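Local coordinates for protein cellulase (Uncultured bacterium, PDB 6XSO) that probably hydrolyses internal beta-1,4-glycosidic bonds of cellulose and related plant polysaccharides, including xylan, as a broad-specificity GH5_4 endoglucanase, at residues V52-C57 with Y86-A91; P61-E66 with M100-E105; N174-K179 with N204-Y209; A186-S191 with G241-H246. One frame throughout, in Å; residues are numbered along the deposited sequence.

Interaction 1: V52-C57 with Y86-A91; sequences VQHETC and YQEMDA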
loop_
_atom_site.group_PDB
_atom_site.type_symbol
_atom_site.label_atom_id
_atom_site.label_comp_id
_atom_site.label_asym_id
_atom_site.label_seq_id
_atom_site.Cartn_x
_atom_site.Cartn_y
_atom_site.Cartn_z
ATOM N N VAL A 52 14.083 -15.936 -7.106
ATOM C CA VAL A 52 13.953 -15.354 -8.439
ATOM C C VAL A 52 12.652 -15.793 -9.086
ATOM O O VAL A 52 11.992 -15.013 -9.779
ATOM C CB VAL A 52 15.177 -15.744 -9.287
ATOM C CG1 VAL A 52 15.000 -15.343 -10.738
ATOM C CG2 VAL A 52 16.435 -15.114 -8.698
ATOM N N GLN A 53 12.288 -17.065 -8.903
ATOM C CA GLN A 53 11.057 -17.572 -9.496
ATOM C C GLN A 53 9.859 -16.754 -9.037
ATOM O O GLN A 53 8.982 -16.423 -9.835
ATOM C CB GLN A 53 10.859 -19.033 -9.106
ATOM C CG GLN A 53 11.815 -19.990 -9.776
ATOM C CD GLN A 53 11.770 -21.358 -9.158
ATOM O OE1 GLN A 53 11.054 -21.590 -8.187
ATOM N NE2 GLN A 53 12.544 -22.275 -9.710
ATOM N N HIS A 54 9.821 -16.410 -7.754
ATOM C CA HIS A 54 8.739 -15.605 -7.202
ATOM C C HIS A 54 8.794 -14.189 -7.750
ATOM O O HIS A 54 7.800 -13.683 -8.286
ATOM C CB HIS A 54 8.902 -15.666 -5.684
ATOM C CG HIS A 54 7.954 -14.819 -4.896
ATOM N ND1 HIS A 54 7.692 -15.088 -3.572
ATOM C CD2 HIS A 54 7.243 -13.706 -5.201
ATOM C CE1 HIS A 54 6.847 -14.190 -3.099
ATOM N NE2 HIS A 54 6.569 -13.336 -4.062
ATOM N N GLU A 55 9.966 -13.555 -7.677
ATOM C CA GLU A 55 10.096 -12.147 -8.033
ATOM C C GLU A 55 9.792 -11.896 -9.501
ATOM O O GLU A 55 9.290 -10.817 -9.851
ATOM C CB GLU A 55 11.519 -11.688 -7.709
ATOM C CG GLU A 55 11.777 -10.204 -7.937
ATOM C CD GLU A 55 12.999 -9.697 -7.194
ATOM O OE1 GLU A 55 13.669 -10.511 -6.511
ATOM O OE2 GLU A 55 13.330 -8.491 -7.336
ATOM N N THR A 56 10.062 -12.872 -10.361
ATOM C CA THR A 56 9.943 -12.707 -11.805
ATOM C C THR A 56 8.708 -13.378 -12.414
ATOM O O THR A 56 8.553 -13.353 -13.640
ATOM C CB THR A 56 11.211 -13.232 -12.512
ATOM O OG1 THR A 56 11.301 -14.664 -12.409
ATOM C CG2 THR A 56 12.486 -12.618 -11.913
ATOM N N CYS A 57 7.817 -13.962 -11.612
ATOM C CA CYS A 57 6.773 -14.783 -12.222
ATOM C C CYS A 57 5.714 -13.972 -12.958
ATOM O O CYS A 57 4.985 -14.551 -13.766
ATOM C CB CYS A 57 6.159 -15.741 -11.205
ATOM S SG CYS A 57 5.012 -15.046 -10.054
ATOM N N TYR A 86 2.374 -15.876 1.107
ATOM C CA TYR A 86 1.836 -17.205 1.378
ATOM C C TYR A 86 2.621 -18.322 0.700
ATOM O O TYR A 86 2.623 -19.462 1.198
ATOM C CB TYR A 86 0.349 -17.284 1.012
ATOM C CG TYR A 86 0.017 -17.363 -0.478
ATOM C CD1 TYR A 86 -0.182 -18.591 -1.102
ATOM C CD2 TYR A 86 -0.144 -16.211 -1.237
ATOM C CE1 TYR A 86 -0.500 -18.660 -2.455
ATOM C CE2 TYR A 86 -0.455 -16.276 -2.584
ATOM C CZ TYR A 86 -0.639 -17.509 -3.180
ATOM O OH TYR A 86 -0.954 -17.596 -4.518
ATOM N N GLN A 87 3.267 -18.047 -0.434
ATOM C CA GLN A 87 4.093 -19.054 -1.093
ATOM C C GLN A 87 5.488 -19.129 -0.491
ATOM O O GLN A 87 6.338 -19.870 -1.006
ATOM C CB GLN A 87 4.174 -18.804 -2.598
ATOM C CG GLN A 87 2.793 -18.653 -3.245
ATOM C CD GLN A 87 2.816 -18.831 -4.746
ATOM O OE1 GLN A 87 2.954 -17.860 -5.487
ATOM N NE2 GLN A 87 2.701 -20.082 -5.203
ATOM N N GLU A 88 5.723 -18.379 0.587
ATOM C CA GLU A 88 7.006 -18.333 1.275
ATOM C C GLU A 88 6.876 -18.731 2.739
ATOM O O GLU A 88 7.815 -18.527 3.513
ATOM C CB GLU A 88 7.634 -16.935 1.129
ATOM C CG GLU A 88 7.854 -16.477 -0.312
ATOM C CD GLU A 88 8.875 -17.315 -1.096
ATOM O OE1 GLU A 88 9.637 -18.113 -0.510
ATOM O OE2 GLU A 88 8.919 -17.165 -2.331
ATOM N N MET A 89 5.746 -19.322 3.123
ATOM C CA MET A 89 5.436 -19.693 4.493
ATOM C C MET A 89 5.236 -21.199 4.568
ATOM O O MET A 89 4.616 -21.795 3.682
ATOM C CB MET A 89 4.138 -19.018 4.943
ATOM C CG MET A 89 4.247 -17.512 5.086
ATOM S SD MET A 89 2.677 -16.627 5.150
ATOM C CE MET A 89 2.021 -17.224 6.702
ATOM N N ASP A 90 5.757 -21.810 5.625
ATOM C CA ASP A 90 5.582 -23.244 5.843
ATOM C C ASP A 90 4.250 -23.497 6.544
ATOM O O ASP A 90 3.437 -22.590 6.741
ATOM C CB ASP A 90 6.829 -23.818 6.522
ATOM C CG ASP A 90 6.912 -23.509 8.017
ATOM O OD1 ASP A 90 5.994 -22.868 8.576
ATOM O OD2 ASP A 90 7.928 -23.926 8.631
ATOM N N ALA A 91 4.014 -24.768 6.913
ATOM C CA ALA A 91 2.730 -25.153 7.492
ATOM C C ALA A 91 2.456 -24.399 8.783
ATOM O O ALA A 91 1.295 -24.168 9.134
ATOM C CB ALA A 91 2.697 -26.663 7.741
#
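H54 meets E88 through the less common of the two carboxylate lone pairs: its ring N-H points at the anti side of OE2, away from the other oxygen. The ND1 to OE2 distance is 2.7 Å and the bond is nearly straight (172° at the hydrogen). The oxygen lies essentially in the imidazole plane, and ring and carboxylate are themselves almost coplanar, 14° apart. With CG anti to the backbone N (chi1 176°), the H54 ring is carried out from helix 51-55 toward the loop, while chi1 sets E88 CG at the ring edge, 3.5 Å from H54 ND1, and the bend at chi2 turns the carboxylate so that OE2 meets the N-H. The two segments belong to consecutive excursions of a TIM barrel: helix 51-55 follows the first strand, 31-34, and 86-91 lies in the loop after the second, 78-81. H54 NE2 bonds to L39 O and the ring stacks with W99, while E88 OE1 takes a bond from N96. Two acceptors on one imidazole are consistent with a protonated, positively charged ring. An alanine here would remove both N-H groups, and E88 OE2 would probably lose its mate and the carboxylate become freer to turn. Behind the contact V52 O receives T56 N (2.9 Å) and T56 OG1 (2.7 Å) from opposite faces of its carbonyl plane.

Interaction 2: P61-E66 with M100-E105; sequences PVTKPE and MKRVKE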
loop_
_atom_site.group_PDB
_atom_site.type_symbol
_atom_site.label_atom_id
_atom_site.label_comp_id
_atom_site.label_asym_id
_atom_site.label_seq_id
_atom_site.Cartn_x
_atom_site.Cartn_y
_atom_site.Cartn_z
ATOM N N PRO A 61 11.712 -8.009 -13.941
ATOM C CA PRO A 61 13.056 -8.550 -13.721
ATOM C C PRO A 61 13.420 -8.549 -12.241
ATOM O O PRO A 61 12.771 -7.916 -11.408
ATOM C CB PRO A 61 13.944 -7.558 -14.478
ATOM C CG PRO A 61 13.191 -6.232 -14.315
ATOM C CD PRO A 61 11.730 -6.595 -14.374
ATOM N N VAL A 62 14.494 -9.278 -11.927
ATOM C CA VAL A 62 15.091 -9.185 -10.599
ATOM C C VAL A 62 15.497 -7.742 -10.337
ATOM O O VAL A 62 16.213 -7.127 -11.136
ATOM C CB VAL A 62 16.281 -10.148 -10.482
ATOM C CG1 VAL A 62 17.045 -9.909 -9.186
ATOM C CG2 VAL A 62 15.797 -11.602 -10.543
ATOM N N THR A 63 15.035 -7.196 -9.215
ATOM C CA THR A 63 15.196 -5.772 -8.946
ATOM C C THR A 63 16.654 -5.469 -8.606
ATOM O O THR A 63 17.335 -6.267 -7.956
ATOM C CB THR A 63 14.313 -5.390 -7.768
ATOM O OG1 THR A 63 12.940 -5.778 -8.000
ATOM C CG2 THR A 63 14.306 -3.879 -7.512
ATOM N N LYS A 64 17.137 -4.314 -9.052
ATOM C CA LYS A 64 18.496 -3.861 -8.802
ATOM C C LYS A 64 18.472 -2.481 -8.170
ATOM O O LYS A 64 17.516 -1.716 -8.351
ATOM C CB LYS A 64 19.317 -3.788 -10.095
ATOM C CG LYS A 64 19.608 -5.154 -10.680
ATOM C CD LYS A 64 20.627 -5.091 -11.783
ATOM C CE LYS A 64 20.056 -4.455 -13.026
ATOM N NZ LYS A 64 21.139 -4.272 -14.039
ATOM N N PRO A 65 19.544 -2.107 -7.454
ATOM C CA PRO A 65 19.483 -0.850 -6.691
ATOM C C PRO A 65 19.458 0.392 -7.559
ATOM O O PRO A 65 18.934 1.427 -7.125
ATOM C CB PRO A 65 20.725 -0.916 -5.788
ATOM C CG PRO A 65 21.635 -1.906 -6.442
ATOM C CD PRO A 65 20.718 -2.921 -7.080
ATOM N N GLU A 66 19.997 0.316 -8.773
ATOM C CA GLU A 66 20.079 1.497 -9.620
ATOM C C GLU A 66 18.700 2.040 -9.965
ATOM O O GLU A 66 18.537 3.256 -10.131
ATOM C CB GLU A 66 20.866 1.141 -10.876
ATOM C CG GLU A 66 22.357 0.939 -10.645
ATOM C CD GLU A 66 22.755 -0.322 -9.871
ATOM O OE1 GLU A 66 22.061 -1.377 -9.931
ATOM O OE2 GLU A 66 23.811 -0.242 -9.207
ATOM N N MET A 100 12.955 -13.782 3.289
ATOM C CA MET A 100 13.064 -12.593 4.123
ATOM C C MET A 100 14.330 -11.819 3.782
ATOM O O MET A 100 14.320 -10.588 3.754
ATOM C CB MET A 100 13.037 -12.989 5.603
ATOM C CG MET A 100 12.802 -11.776 6.536
ATOM S SD MET A 100 11.161 -11.001 6.441
ATOM C CE MET A 100 10.232 -12.147 7.465
ATOM N N LYS A 101 15.427 -12.535 3.531
ATOM C CA LYS A 101 16.667 -11.894 3.101
ATOM C C LYS A 101 16.476 -11.114 1.811
ATOM O O LYS A 101 17.028 -10.015 1.655
ATOM C CB LYS A 101 17.717 -12.978 2.919
ATOM C CG LYS A 101 19.087 -12.494 2.497
ATOM C CD LYS A 101 20.118 -13.629 2.587
ATOM C CE LYS A 101 21.495 -13.193 2.106
ATOM N NZ LYS A 101 22.480 -14.313 2.228
ATOM N N ARG A 102 15.704 -11.653 0.866
ATOM C CA ARG A 102 15.509 -10.942 -0.397
ATOM C C ARG A 102 14.678 -9.678 -0.194
ATOM O O ARG A 102 14.996 -8.621 -0.751
ATOM C CB ARG A 102 14.869 -11.841 -1.457
ATOM C CG ARG A 102 14.578 -11.129 -2.782
ATOM C CD ARG A 102 15.845 -10.566 -3.383
ATOM N NE ARG A 102 15.547 -9.755 -4.553
ATOM C CZ ARG A 102 16.362 -8.831 -5.049
ATOM N NH1 ARG A 102 17.532 -8.599 -4.473
ATOM N NH2 ARG A 102 16.007 -8.144 -6.119
ATOM N N VAL A 103 13.583 -9.779 0.570
ATOM C CA VAL A 103 12.778 -8.602 0.876
ATOM C C VAL A 103 13.656 -7.530 1.498
ATOM O O VAL A 103 13.579 -6.349 1.137
ATOM C CB VAL A 103 11.603 -8.975 1.798
ATOM C CG1 VAL A 103 10.820 -7.713 2.152
ATOM C CG2 VAL A 103 10.690 -10.010 1.141
ATOM N N LYS A 104 14.515 -7.928 2.433
ATOM C CA LYS A 104 15.417 -6.974 3.072
ATOM C C LYS A 104 16.373 -6.324 2.068
ATOM O O LYS A 104 16.644 -5.121 2.163
ATOM C CB LYS A 104 16.169 -7.672 4.204
ATOM C CG LYS A 104 16.998 -6.740 5.072
ATOM C CD LYS A 104 17.751 -7.512 6.153
ATOM C CE LYS A 104 18.549 -6.579 7.065
ATOM N NZ LYS A 104 19.491 -5.665 6.331
ATOM N N GLU A 105 16.898 -7.090 1.104
ATOM C CA GLU A 105 17.740 -6.489 0.066
ATOM C C GLU A 105 17.008 -5.374 -0.674
ATOM O O GLU A 105 17.583 -4.307 -0.940
ATOM C CB GLU A 105 18.224 -7.545 -0.936
ATOM C CG GLU A 105 19.275 -8.492 -0.371
ATOM C CD GLU A 105 19.600 -9.700 -1.260
ATOM O OE1 GLU A 105 18.914 -9.921 -2.281
ATOM O OE2 GLU A 105 20.528 -10.464 -0.906
#
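R102 reaches the 61-66 loop with its NH2 group, which donates to the backbone oxygen of T63; NH2 and O are 2.9 Å apart, with 154° at the hydrogen. T63 O lies close to the guanidinium plane, at the edge, whereas the donor sits 22° off the plane of the T63 carbonyl. Two carbon contacts accompany it: T63 CB is 3.6 Å from R102 NH2, and V62 CG1 approaches the same nitrogen obliquely at 3.7 Å. The chain of R102 leaves the helix with CG anti to N and then bends at chi2 (59°), which turns the guanidinium toward the loop. One turn along the helix, E105 OE1 forms a salt bridge with R102 NH1 at 2.9 Å, again near the guanidinium plane, and Y109 OH bonds to the same NH1. R102 NE pairs with E55, whose carboxylate also bonds T63 OG1 and so ties both sides of the contact to a common second-shell residue. All three guanidinium nitrogens are therefore engaged, which fixes the rotation of the group. With a lysine in its place, a single ammonium would probably be unable to span T63 O, E55 and E105 together, leaving at least one of the three without its partner. Helix 97-111 follows the second barrel strand, 78-81, while the loop runs from helix 51-55 into helix 66-73, whose continuation leads to that strand.

Interaction 3: N174-K179 with N204-Y209; sequences NEMLDK and NAINGY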
loop_
_atom_site.group_PDB
_atom_site.type_symbol
_atom_site.label_atom_id
_atom_site.label_comp_id
_atom_site.label_asym_id
_atom_site.label_seq_id
_atom_site.Cartn_x
_atom_site.Cartn_y
_atom_site.Cartn_z
ATOM N N ASN A 174 -3.322 -5.461 2.248
ATOM C CA ASN A 174 -3.538 -4.669 1.037
ATOM C C ASN A 174 -5.004 -4.360 0.738
ATOM O O ASN A 174 -5.479 -3.265 1.056
ATOM C CB ASN A 174 -2.852 -5.378 -0.150
ATOM C CG ASN A 174 -3.072 -4.666 -1.440
ATOM O OD1 ASN A 174 -2.928 -3.431 -1.499
ATOM N ND2 ASN A 174 -3.412 -5.412 -2.504
ATOM N N GLU A 175 -5.723 -5.293 0.104
ATOM C CA GLU A 175 -7.101 -5.087 -0.352
ATOM C C GLU A 175 -7.919 -6.268 0.161
ATOM O O GLU A 175 -8.180 -7.234 -0.561
ATOM C CB GLU A 175 -7.176 -4.929 -1.892
ATOM C CG GLU A 175 -6.632 -3.582 -2.363
ATOM C CD GLU A 175 -6.664 -3.384 -3.850
ATOM O OE1 GLU A 175 -6.913 -4.331 -4.612
ATOM O OE2 GLU A 175 -6.441 -2.232 -4.286
ATOM N N MET A 176 -8.292 -6.205 1.433
ATOM C CA MET A 176 -8.993 -7.310 2.071
ATOM C C MET A 176 -10.481 -7.212 1.750
ATOM O O MET A 176 -11.110 -6.170 1.977
ATOM C CB MET A 176 -8.791 -7.258 3.590
ATOM C CG MET A 176 -9.092 -8.581 4.243
ATOM S SD MET A 176 -9.221 -8.561 6.032
ATOM C CE MET A 176 -7.733 -7.715 6.540
ATOM N N LEU A 177 -11.047 -8.308 1.254
ATOM C CA LEU A 177 -12.437 -8.378 0.821
ATOM C C LEU A 177 -13.189 -9.410 1.649
ATOM O O LEU A 177 -12.591 -10.279 2.291
ATOM C CB LEU A 177 -12.526 -8.780 -0.658
ATOM C CG LEU A 177 -11.615 -8.046 -1.640
ATOM C CD1 LEU A 177 -11.836 -8.528 -3.067
ATOM C CD2 LEU A 177 -11.807 -6.538 -1.549
ATOM N N ASP A 178 -14.520 -9.308 1.621
ATOM C CA ASP A 178 -15.385 -10.289 2.262
ATOM C C ASP A 178 -15.343 -11.592 1.470
ATOM O O ASP A 178 -14.647 -11.725 0.462
ATOM C CB ASP A 178 -16.793 -9.712 2.445
ATOM C CG ASP A 178 -17.502 -9.440 1.133
ATOM O OD1 ASP A 178 -17.121 -10.021 0.097
ATOM O OD2 ASP A 178 -18.463 -8.638 1.139
ATOM N N LYS A 179 -16.084 -12.592 1.953
ATOM C CA LYS A 179 -16.040 -13.889 1.300
ATOM C C LYS A 179 -16.733 -13.894 -0.046
ATOM O O LYS A 179 -16.621 -14.892 -0.768
ATOM C CB LYS A 179 -16.643 -14.976 2.202
ATOM C CG LYS A 179 -18.141 -14.975 2.343
ATOM C CD LYS A 179 -18.601 -16.057 3.298
ATOM C CE LYS A 179 -20.074 -15.944 3.570
ATOM N NZ LYS A 179 -20.527 -17.014 4.522
ATOM N N ASN A 204 -15.836 -5.886 11.414
ATOM C CA ASN A 204 -15.222 -6.464 12.605
ATOM C C ASN A 204 -13.892 -7.137 12.266
ATOM O O ASN A 204 -12.926 -7.051 13.039
ATOM C CB ASN A 204 -16.157 -7.495 13.235
ATOM C CG ASN A 204 -17.296 -6.864 14.022
ATOM O OD1 ASN A 204 -17.381 -5.641 14.179
ATOM N ND2 ASN A 204 -18.201 -7.708 14.515
ATOM N N ALA A 205 -13.838 -7.845 11.131
ATOM C CA ALA A 205 -12.607 -8.526 10.720
ATOM C C ALA A 205 -11.508 -7.532 10.345
ATOM O O ALA A 205 -10.355 -7.698 10.754
ATOM C CB ALA A 205 -12.887 -9.463 9.546
ATOM N N ILE A 206 -11.845 -6.514 9.541
ATOM C CA ILE A 206 -10.878 -5.463 9.227
ATOM C C ILE A 206 -10.297 -4.906 10.515
ATOM O O ILE A 206 -9.078 -4.770 10.667
ATOM C CB ILE A 206 -11.529 -4.351 8.383
ATOM C CG1 ILE A 206 -11.835 -4.846 6.968
ATOM C CG2 ILE A 206 -10.605 -3.105 8.389
ATOM C CD1 ILE A 206 -10.638 -5.007 6.084
ATOM N N ASN A 207 -11.170 -4.542 11.451
ATOM C CA ASN A 207 -10.705 -3.908 12.675
ATOM C C ASN A 207 -9.904 -4.875 13.527
ATOM O O ASN A 207 -8.922 -4.461 14.147
ATOM C CB ASN A 207 -11.880 -3.318 13.440
ATOM C CG ASN A 207 -12.539 -2.178 12.694
ATOM O OD1 ASN A 207 -11.912 -1.525 11.845
ATOM N ND2 ASN A 207 -13.801 -1.925 12.997
ATOM N N GLY A 208 -10.269 -6.159 13.500
ATOM C CA GLY A 208 -9.499 -7.166 14.213
ATOM C C GLY A 208 -8.114 -7.365 13.632
ATOM O O GLY A 208 -7.129 -7.395 14.368
ATOM N N TYR A 209 -8.019 -7.499 12.305
ATOM C CA TYR A 209 -6.701 -7.628 11.684
ATOM C C TYR A 209 -5.849 -6.387 11.948
ATOM O O TYR A 209 -4.641 -6.498 12.216
ATOM C CB TYR A 209 -6.849 -7.892 10.188
ATOM C CG TYR A 209 -7.095 -9.350 9.826
ATOM C CD1 TYR A 209 -6.105 -10.307 10.033
ATOM C CD2 TYR A 209 -8.309 -9.773 9.269
ATOM C CE1 TYR A 209 -6.303 -11.633 9.714
ATOM C CE2 TYR A 209 -8.506 -11.103 8.918
ATOM C CZ TYR A 209 -7.502 -12.021 9.150
ATOM O OH TYR A 209 -7.601 -13.353 8.827
#
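Y209, whose ring meets M176, is fixed in its helix by a 2.8 Å bond from its backbone N to A205 O; no hydrogen bond joins the two segments, and the contact between them is apolar. M176 supplies the bridge. Its chain runs extended from the loop toward the helix and bends only at chi3 (-50°), which places the methyl beside the tyrosine, CE lying 3.5 Å from Y209 CD2. The sulfur sits obliquely to that ring, 4.5 Å from its centroid and 51° off the normal, a Met-aromatic contact neither squarely over the face nor at the edge; the two side chains cross at about a right angle. I206 runs past M176 in the opposite direction, its CD1 touching both SD and CB of the methionine at 3.8 Å each. At the far end of the ring, Y209 OH bonds to N142 of helix 140-161. The 174-179 loop carries N174-E175, consistent with the Asn-Glu pair in which GH5 enzymes hold their general acid/base. It follows barrel strand 168-171, its backbone at M176 bonds to A235 in the loop after strand 229-232, and I206 and Y209 of helix 196-219 pack against it through M176.

Interaction 4: A186-S191 with G241-H246; sequences ASFAAS and GNWNAH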
loop_
_atom_site.group_PDB
_atom_site.type_symbol
_atom_site.label_atom_id
_atom_site.label_comp_id
_atom_site.label_asym_id
_atom_site.label_seq_id
_atom_site.Cartn_x
_atom_site.Cartn_y
_atom_site.Cartn_z
ATOM N N ALA A 186 -18.268 -3.468 1.928
ATOM C CA ALA A 186 -18.507 -4.842 2.349
ATOM C C ALA A 186 -19.940 -5.255 2.027
ATOM O O ALA A 186 -20.900 -4.531 2.326
ATOM C CB ALA A 186 -18.226 -5.014 3.837
ATOM N N SER A 187 -20.074 -6.429 1.405
ATOM C CA SER A 187 -21.330 -7.094 1.005
ATOM C C SER A 187 -21.951 -6.561 -0.284
ATOM O O SER A 187 -23.041 -6.995 -0.649
ATOM C CB SER A 187 -22.371 -7.168 2.135
ATOM O OG SER A 187 -23.150 -5.992 2.241
ATOM N N PHE A 188 -21.263 -5.679 -1.019
ATOM C CA PHE A 188 -21.778 -5.180 -2.297
ATOM C C PHE A 188 -22.094 -6.307 -3.270
ATOM O O PHE A 188 -23.027 -6.185 -4.071
ATOM C CB PHE A 188 -20.766 -4.188 -2.879
ATOM C CG PHE A 188 -21.117 -3.636 -4.251
ATOM C CD1 PHE A 188 -22.333 -3.010 -4.484
ATOM C CD2 PHE A 188 -20.211 -3.728 -5.287
ATOM C CE1 PHE A 188 -22.632 -2.501 -5.732
ATOM C CE2 PHE A 188 -20.508 -3.221 -6.533
ATOM C CZ PHE A 188 -21.721 -2.612 -6.755
ATOM N N ALA A 189 -21.360 -7.414 -3.202
ATOM C CA ALA A 189 -21.565 -8.523 -4.131
ATOM C C ALA A 189 -22.664 -9.484 -3.691
ATOM O O ALA A 189 -22.928 -10.470 -4.392
ATOM C CB ALA A 189 -20.250 -9.275 -4.344
ATOM N N ALA A 190 -23.317 -9.217 -2.561
ATOM C CA ALA A 190 -24.399 -10.067 -2.112
ATOM C C ALA A 190 -25.650 -9.843 -2.959
ATOM O O ALA A 190 -25.768 -8.867 -3.702
ATOM C CB ALA A 190 -24.757 -9.746 -0.661
ATOM N N SER A 191 -26.605 -10.765 -2.821
ATOM C CA SER A 191 -27.927 -10.558 -3.404
ATOM C C SER A 191 -28.467 -9.203 -2.970
ATOM O O SER A 191 -28.356 -8.825 -1.797
ATOM C CB SER A 191 -28.866 -11.672 -2.955
ATOM O OG SER A 191 -28.381 -12.920 -3.414
ATOM N N GLY A 241 -17.894 8.936 -4.123
ATOM C CA GLY A 241 -19.125 8.687 -4.833
ATOM C C GLY A 241 -20.333 8.761 -3.914
ATOM O O GLY A 241 -20.228 8.658 -2.690
ATOM N N ASN A 242 -21.508 8.961 -4.534
ATOM C CA ASN A 242 -22.782 9.005 -3.825
ATOM C C ASN A 242 -23.791 8.011 -4.397
ATOM O O ASN A 242 -24.976 8.076 -4.036
ATOM C CB ASN A 242 -23.378 10.420 -3.857
ATOM C CG ASN A 242 -22.439 11.459 -3.271
ATOM O OD1 ASN A 242 -21.974 11.338 -2.138
ATOM N ND2 ASN A 242 -22.148 12.481 -4.051
ATOM N N TRP A 243 -23.355 7.103 -5.279
ATOM C CA TRP A 243 -24.266 6.241 -6.025
ATOM C C TRP A 243 -24.846 5.111 -5.187
ATOM O O TRP A 243 -25.766 4.425 -5.646
ATOM C CB TRP A 243 -23.578 5.707 -7.304
ATOM C CG TRP A 243 -22.277 4.981 -7.104
ATOM C CD1 TRP A 243 -21.018 5.506 -7.158
ATOM C CD2 TRP A 243 -22.116 3.588 -6.835
ATOM N NE1 TRP A 243 -20.084 4.532 -6.924
ATOM C CE2 TRP A 243 -20.730 3.341 -6.724
ATOM C CE3 TRP A 243 -23.008 2.522 -6.680
ATOM C CZ2 TRP A 243 -20.217 2.082 -6.457
ATOM C CZ3 TRP A 243 -22.492 1.263 -6.399
ATOM C CH2 TRP A 243 -21.107 1.056 -6.298
ATOM N N ASN A 244 -24.334 4.902 -3.976
ATOM C CA ASN A 244 -24.870 3.919 -3.049
ATOM C C ASN A 244 -24.641 4.479 -1.655
ATOM O O ASN A 244 -23.585 5.058 -1.390
ATOM C CB ASN A 244 -24.155 2.569 -3.205
ATOM C CG ASN A 244 -24.776 1.471 -2.355
ATOM O OD1 ASN A 244 -24.612 1.446 -1.133
ATOM N ND2 ASN A 244 -25.485 0.552 -3.002
ATOM N N ALA A 245 -25.625 4.308 -0.776
ATOM C CA ALA A 245 -25.548 4.856 0.571
ATOM C C ALA A 245 -24.510 4.182 1.457
ATOM O O ALA A 245 -24.297 4.661 2.576
ATOM C CB ALA A 245 -26.905 4.737 1.276
ATOM N N HIS A 246 -23.879 3.091 1.011
ATOM C CA HIS A 246 -22.874 2.389 1.803
ATOM C C HIS A 246 -21.451 2.725 1.403
ATOM O O HIS A 246 -20.516 2.188 1.998
ATOM C CB HIS A 246 -23.070 0.872 1.709
ATOM C CG HIS A 246 -24.371 0.421 2.281
ATOM N ND1 HIS A 246 -24.604 0.392 3.639
ATOM C CD2 HIS A 246 -25.513 0.009 1.689
ATOM C CE1 HIS A 246 -25.841 -0.011 3.858
ATOM N NE2 HIS A 246 -26.407 -0.276 2.696
#
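The six-membered ring of W243 turns its edge toward the face of F188, an offset edge-to-face pair with centroids 5.5 Å apart and planes at 66°. The indole offers CZ3 and CH2; F188 is met at CE1 and CZ, the closest approach being 3.7 Å from F188 CZ to W243 CH2. F188 CE1 lies in the indole plane, whereas W243 CH2 stands oblique to the phenyl ring. F185 also meets F188, so the phenyl has a second aromatic neighbour. W243 CG stands between its own N and carbonyl carbon (chi1 55°), which swings the indole toward F188. Each backbone is shaped locally. F188 is the second residue of a type I turn closed by A190 N to S187 O at 2.9 Å, and S187 OG turns back to A186 O at 2.7 Å. Opposite, N244 OD1 takes the H246 backbone N at 2.8 Å, in the carbonyl plane on a lone pair, which makes an Asx turn. H246 in turn stacks on Y194. Both aromatic residues also touch a crystal neighbour, so their deposited rotamers may partly reflect lattice packing. This is a surface contact between two beta-alpha loops of the TIM barrel, those after strands 168-171 and 229-232; in glycoside hydrolases of this fold, such loops form the rim around the substrate cleft.

The four contacts form two interleaved pairs along one TIM barrel. Interactions 1 and 2 alternate their segments, lie about 14 Å apart between centres and touch through E55 of helix 51-55, which pairs with R102. Both close before interaction 3 opens. Interactions 3 and 4 alternate likewise, their centres about 16 Å apart, and D178 OD2 probably bonds S187 N (2.7 Å). The pairs do not touch; interactions 2 and 4 lie about 39 Å apart between centres. The first pair joins the excursions after strands 31-34 and 78-81; interaction 3 packs the loop after strand 168-171 on the helix following it, and interaction 4 joins that excursion to the loop after 229-232.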